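Local coordinates for protein nidogen (Mus musculus, PDB 1NPE) that is a basement membrane glycoprotein, also called entactin, whose YWTD beta-propeller domain probably binds laminin, at residues 123-135 against 170-182. Sequence-based numbering, arbitrary orientation.
Sequences NPRGIVTDPVRGN and NGLTFDAFSSQLC
Arg125 and Asn170 lie side by side, and Arg125 NH1 donates to Asn170 OD1 at 2.9 Å in a bent bond (139° at the hydrogen). OD1 lies near the guanidinium plane, at its edge, but NH1 stands well above the amide's carbonyl plane. With CG anti to the backbone N (chi1 173°), CG and CD of Arg125 pass in front of Asn170 O, CG at 3.2 Å, before a bend at chi3 brings NH1 to the amide. NE of Arg125 is salt-bridged to Glu82, and ND2 of Asn170 is hydrogen-bonded to Pro211 O. Arg125 NH1 also hydrogen-bonds the backbone of a chain of another protein, and Asn170 OD1 a polar side chain of it. A methionine in place of Arg125 would probably leave Glu82 without its cationic mate and Asn170 OD1 without this donor.

Strands 124-130 and 170-175 are the innermost of successive blades in the six-bladed YWTD propeller; their axes run nearly parallel (11°), 5.2 Å apart at the closest. Gly126 lets them close in, its CA 4.2 Å from Gly171 CA, which a CB on Gly126 would run into.

In the apolar packing, Leu172 CD2 lies against the Gly126-Ile127 peptide, 3.5 Å from Ile127 N, and Val128 CG2 meets Leu172 CG at 3.9 Å.

At the far end, Asp130 OD2 approaches Phe174 CE2 obliquely at 3.1 Å, while its OD1 receives Arg133 NH1 on the syn lone pair in a salt bridge, and the same NH1 touches Ala176 CB.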
loop_
_atom_site.group_PDB
_atom_site.type_symbol
_atom_site.label_atom_id
_atom_site.label_comp_id
_atom_site.label_asym_id
_atom_site.label_seq_id
_atom_site.Cartn_x
_atom_site.Cartn_y
_atom_site.Cartn_z
ATOM N N ASN A 123 -5.171 -7.080 -2.301
ATOM C CA ASN A 123 -4.365 -5.866 -2.211
ATOM C C ASN A 123 -5.196 -4.658 -1.757
ATOM O O ASN A 123 -5.267 -3.644 -2.450
ATOM C CB ASN A 123 -3.669 -5.563 -3.547
ATOM C CG ASN A 123 -2.304 -6.248 -3.680
ATOM O OD1 ASN A 123 -1.939 -6.728 -4.749
ATOM N ND2 ASN A 123 -1.543 -6.270 -2.599
ATOM N N PRO A 124 -5.871 -4.762 -0.596
ATOM C CA PRO A 124 -6.657 -3.607 -0.152
ATOM C C PRO A 124 -5.676 -2.473 0.113
ATOM O O PRO A 124 -4.522 -2.718 0.461
ATOM C CB PRO A 124 -7.282 -4.103 1.152
ATOM C CG PRO A 124 -6.221 -5.028 1.686
ATOM C CD PRO A 124 -5.882 -5.818 0.431
ATOM N N ARG A 125 -6.121 -1.238 -0.060
ATOM C CA ARG A 125 -5.235 -0.113 0.171
ATOM C C ARG A 125 -6.018 1.088 0.668
ATOM O O ARG A 125 -6.044 1.345 1.866
ATOM C CB ARG A 125 -4.426 0.200 -1.103
ATOM C CG ARG A 125 -3.583 1.466 -1.043
ATOM C CD ARG A 125 -2.619 1.534 -2.214
ATOM N NE ARG A 125 -1.431 0.722 -1.983
ATOM C CZ ARG A 125 -0.560 0.360 -2.922
ATOM N NH1 ARG A 125 -0.736 0.718 -4.192
ATOM N NH2 ARG A 125 0.538 -0.291 -2.568
ATOM N N GLY A 126 -6.680 1.800 -0.239
ATOM C CA GLY A 126 -7.452 2.959 0.162
ATOM C C GLY A 126 -8.658 2.585 1.000
ATOM O O GLY A 126 -9.299 1.566 0.760
ATOM N N ILE A 127 -8.948 3.393 2.013
ATOM C CA ILE A 127 -10.104 3.158 2.873
ATOM C C ILE A 127 -10.562 4.460 3.536
ATOM O O ILE A 127 -9.748 5.255 4.003
ATOM C CB ILE A 127 -9.839 2.062 3.938
ATOM C CG1 ILE A 127 -11.137 1.734 4.682
ATOM C CG2 ILE A 127 -8.783 2.516 4.929
ATOM C CD1 ILE A 127 -11.010 0.581 5.661
ATOM N N VAL A 128 -11.866 4.700 3.505
ATOM C CA VAL A 128 -12.448 5.906 4.093
ATOM C C VAL A 128 -13.768 5.596 4.785
ATOM O O VAL A 128 -14.414 4.584 4.497
ATOM C CB VAL A 128 -12.733 6.999 3.025
ATOM C CG1 VAL A 128 -11.434 7.556 2.464
ATOM C CG2 VAL A 128 -13.603 6.433 1.900
ATOM N N THR A 129 -14.170 6.491 5.679
ATOM C CA THR A 129 -15.421 6.352 6.405
ATOM C C THR A 129 -16.320 7.552 6.147
ATOM O O THR A 129 -15.878 8.587 5.655
ATOM C CB THR A 129 -15.211 6.342 7.931
ATOM O OG1 THR A 129 -14.402 7.463 8.301
ATOM C CG2 THR A 129 -14.589 5.049 8.410
ATOM N N ASP A 130 -17.586 7.381 6.510
ATOM C CA ASP A 130 -18.617 8.414 6.440
ATOM C C ASP A 130 -19.359 8.126 7.746
ATOM O O ASP A 130 -20.440 7.547 7.748
ATOM C CB ASP A 130 -19.542 8.205 5.233
ATOM C CG ASP A 130 -20.626 9.282 5.128
ATOM O OD1 ASP A 130 -20.510 10.342 5.781
ATOM O OD2 ASP A 130 -21.595 9.066 4.377
ATOM N N PRO A 131 -18.739 8.478 8.882
ATOM C CA PRO A 131 -19.290 8.263 10.223
ATOM C C PRO A 131 -20.739 8.642 10.450
ATOM O O PRO A 131 -21.461 7.917 11.136
ATOM C CB PRO A 131 -18.345 9.062 11.110
ATOM C CG PRO A 131 -17.027 8.925 10.375
ATOM C CD PRO A 131 -17.459 9.204 8.962
ATOM N N VAL A 132 -21.179 9.749 9.863
ATOM C CA VAL A 132 -22.558 10.184 10.052
ATOM C C VAL A 132 -23.587 9.202 9.467
ATOM O O VAL A 132 -24.614 8.937 10.100
ATOM C CB VAL A 132 -22.785 11.630 9.525
ATOM C CG1 VAL A 132 -24.176 12.119 9.909
ATOM C CG2 VAL A 132 -21.732 12.581 10.108
ATOM N N ARG A 133 -23.301 8.636 8.292
ATOM C CA ARG A 133 -24.223 7.679 7.665
ATOM C C ARG A 133 -23.875 6.207 7.938
ATOM O O ARG A 133 -24.587 5.298 7.484
ATOM C CB ARG A 133 -24.338 7.918 6.150
ATOM C CG ARG A 133 -25.114 9.178 5.747
ATOM C CD ARG A 133 -24.184 10.313 5.335
ATOM N NE ARG A 133 -24.564 11.590 5.940
ATOM C CZ ARG A 133 -23.702 12.529 6.331
ATOM N NH1 ARG A 133 -22.393 12.347 6.185
ATOM N NH2 ARG A 133 -24.152 13.653 6.881
ATOM N N GLY A 134 -22.770 5.985 8.656
ATOM C CA GLY A 134 -22.342 4.638 9.004
ATOM C C GLY A 134 -21.806 3.757 7.887
ATOM O O GLY A 134 -21.959 2.532 7.927
ATOM N N ASN A 135 -21.144 4.361 6.908
ATOM C CA ASN A 135 -20.594 3.590 5.794
ATOM C C ASN A 135 -19.070 3.561 5.675
ATOM O O ASN A 135 -18.383 4.542 5.962
ATOM C CB ASN A 135 -21.217 4.047 4.484
ATOM C CG ASN A 135 -22.676 3.675 4.386
ATOM O OD1 ASN A 135 -23.053 2.513 4.578
ATOM N ND2 ASN A 135 -23.512 4.659 4.089
ATOM N N ASN A 170 -5.833 2.947 -6.298
ATOM C CA ASN A 170 -4.973 3.101 -5.134
ATOM C C ASN A 170 -5.547 3.835 -3.931
ATOM O O ASN A 170 -5.221 3.516 -2.797
ATOM C CB ASN A 170 -3.640 3.716 -5.552
ATOM C CG ASN A 170 -2.760 2.730 -6.303
ATOM O OD1 ASN A 170 -2.775 1.524 -6.024
ATOM N ND2 ASN A 170 -1.982 3.235 -7.250
ATOM N N GLY A 171 -6.376 4.835 -4.177
ATOM C CA GLY A 171 -6.963 5.570 -3.079
ATOM C C GLY A 171 -8.354 6.060 -3.412
ATOM O O GLY A 171 -8.737 6.133 -4.580
ATOM N N LEU A 172 -9.146 6.312 -2.380
ATOM C CA LEU A 172 -10.488 6.833 -2.596
ATOM C C LEU A 172 -10.847 7.847 -1.528
ATOM O O LEU A 172 -10.170 7.963 -0.500
ATOM C CB LEU A 172 -11.530 5.715 -2.693
ATOM C CG LEU A 172 -12.134 5.059 -1.458
ATOM C CD1 LEU A 172 -12.946 3.877 -1.933
ATOM C CD2 LEU A 172 -11.052 4.608 -0.491
ATOM N N THR A 173 -11.902 8.600 -1.773
ATOM C CA THR A 173 -12.302 9.613 -0.818
ATOM C C THR A 173 -13.801 9.822 -0.914
ATOM O O THR A 173 -14.402 9.549 -1.952
ATOM C CB THR A 173 -11.514 10.940 -1.066
ATOM O OG1 THR A 173 -11.813 11.878 -0.027
ATOM C CG2 THR A 173 -11.847 11.541 -2.432
ATOM N N PHE A 174 -14.416 10.240 0.181
ATOM C CA PHE A 174 -15.853 10.458 0.184
ATOM C C PHE A 174 -16.220 11.854 0.648
ATOM O O PHE A 174 -15.734 12.319 1.677
ATOM C CB PHE A 174 -16.558 9.425 1.069
ATOM C CG PHE A 174 -18.061 9.475 0.982
ATOM C CD1 PHE A 174 -18.733 8.813 -0.041
ATOM C CD2 PHE A 174 -18.806 10.183 1.922
ATOM C CE1 PHE A 174 -20.128 8.855 -0.127
ATOM C CE2 PHE A 174 -20.195 10.229 1.844
ATOM C CZ PHE A 174 -20.860 9.564 0.819
ATOM N N ASP A 175 -17.079 12.514 -0.121
ATOM C CA ASP A 175 -17.543 13.858 0.205
ATOM C C ASP A 175 -19.014 13.767 0.598
ATOM O O ASP A 175 -19.882 13.537 -0.249
ATOM C CB ASP A 175 -17.366 14.794 -0.991
ATOM C CG ASP A 175 -17.642 16.240 -0.638
ATOM O OD1 ASP A 175 -18.771 16.715 -0.879
ATOM O OD2 ASP A 175 -16.726 16.899 -0.106
ATOM N N ALA A 176 -19.273 13.948 1.891
ATOM C CA ALA A 176 -20.616 13.862 2.469
ATOM C C ALA A 176 -21.701 14.746 1.850
ATOM O O ALA A 176 -22.837 14.290 1.666
ATOM C CB ALA A 176 -20.549 14.092 3.973
ATOM N N PHE A 177 -21.365 15.993 1.521
ATOM C CA PHE A 177 -22.363 16.891 0.941
ATOM C C PHE A 177 -22.856 16.430 -0.420
ATOM O O PHE A 177 -24.064 16.301 -0.639
ATOM C CB PHE A 177 -21.843 18.330 0.821
ATOM C CG PHE A 177 -22.907 19.320 0.393
ATOM C CD1 PHE A 177 -23.848 19.797 1.312
ATOM C CD2 PHE A 177 -22.983 19.758 -0.931
ATOM C CE1 PHE A 177 -24.847 20.691 0.921
ATOM C CE2 PHE A 177 -23.981 20.655 -1.335
ATOM C CZ PHE A 177 -24.914 21.121 -0.405
ATOM N N SER A 178 -21.923 16.218 -1.341
ATOM C CA SER A 178 -22.276 15.783 -2.681
ATOM C C SER A 178 -22.565 14.284 -2.795
ATOM O O SER A 178 -22.946 13.812 -3.872
ATOM C CB SER A 178 -21.184 16.206 -3.677
ATOM O OG SER A 178 -19.892 15.816 -3.240
ATOM N N SER A 179 -22.457 13.555 -1.679
ATOM C CA SER A 179 -22.671 12.100 -1.669
ATOM C C SER A 179 -21.871 11.494 -2.825
ATOM O O SER A 179 -22.382 10.701 -3.624
ATOM C CB SER A 179 -24.159 11.755 -1.799
ATOM O OG SER A 179 -24.827 11.902 -0.557
ATOM N N GLN A 180 -20.605 11.896 -2.898
ATOM C CA GLN A 180 -19.719 11.469 -3.961
ATOM C C GLN A 180 -18.500 10.696 -3.473
ATOM O O GLN A 180 -17.746 11.154 -2.608
ATOM C CB GLN A 180 -19.267 12.707 -4.745
ATOM C CG GLN A 180 -19.137 12.524 -6.248
ATOM C CD GLN A 180 -20.475 12.396 -6.963
ATOM O OE1 GLN A 180 -20.519 12.166 -8.174
ATOM N NE2 GLN A 180 -21.571 12.545 -6.223
ATOM N N LEU A 181 -18.338 9.499 -4.025
ATOM C CA LEU A 181 -17.199 8.653 -3.717
ATOM C C LEU A 181 -16.277 8.723 -4.936
ATOM O O LEU A 181 -16.665 8.373 -6.046
ATOM C CB LEU A 181 -17.638 7.208 -3.475
ATOM C CG LEU A 181 -16.521 6.204 -3.167
ATOM C CD1 LEU A 181 -15.856 6.556 -1.846
ATOM C CD2 LEU A 181 -17.069 4.784 -3.123
ATOM N N CYS A 182 -15.064 9.204 -4.728
ATOM C CA CYS A 182 -14.110 9.309 -5.814
ATOM C C CYS A 182 -12.862 8.492 -5.523
ATOM O O CYS A 182 -12.456 8.363 -4.378
ATOM C CB CYS A 182 -13.697 10.763 -6.016
ATOM S SG CYS A 182 -15.060 11.946 -6.230
#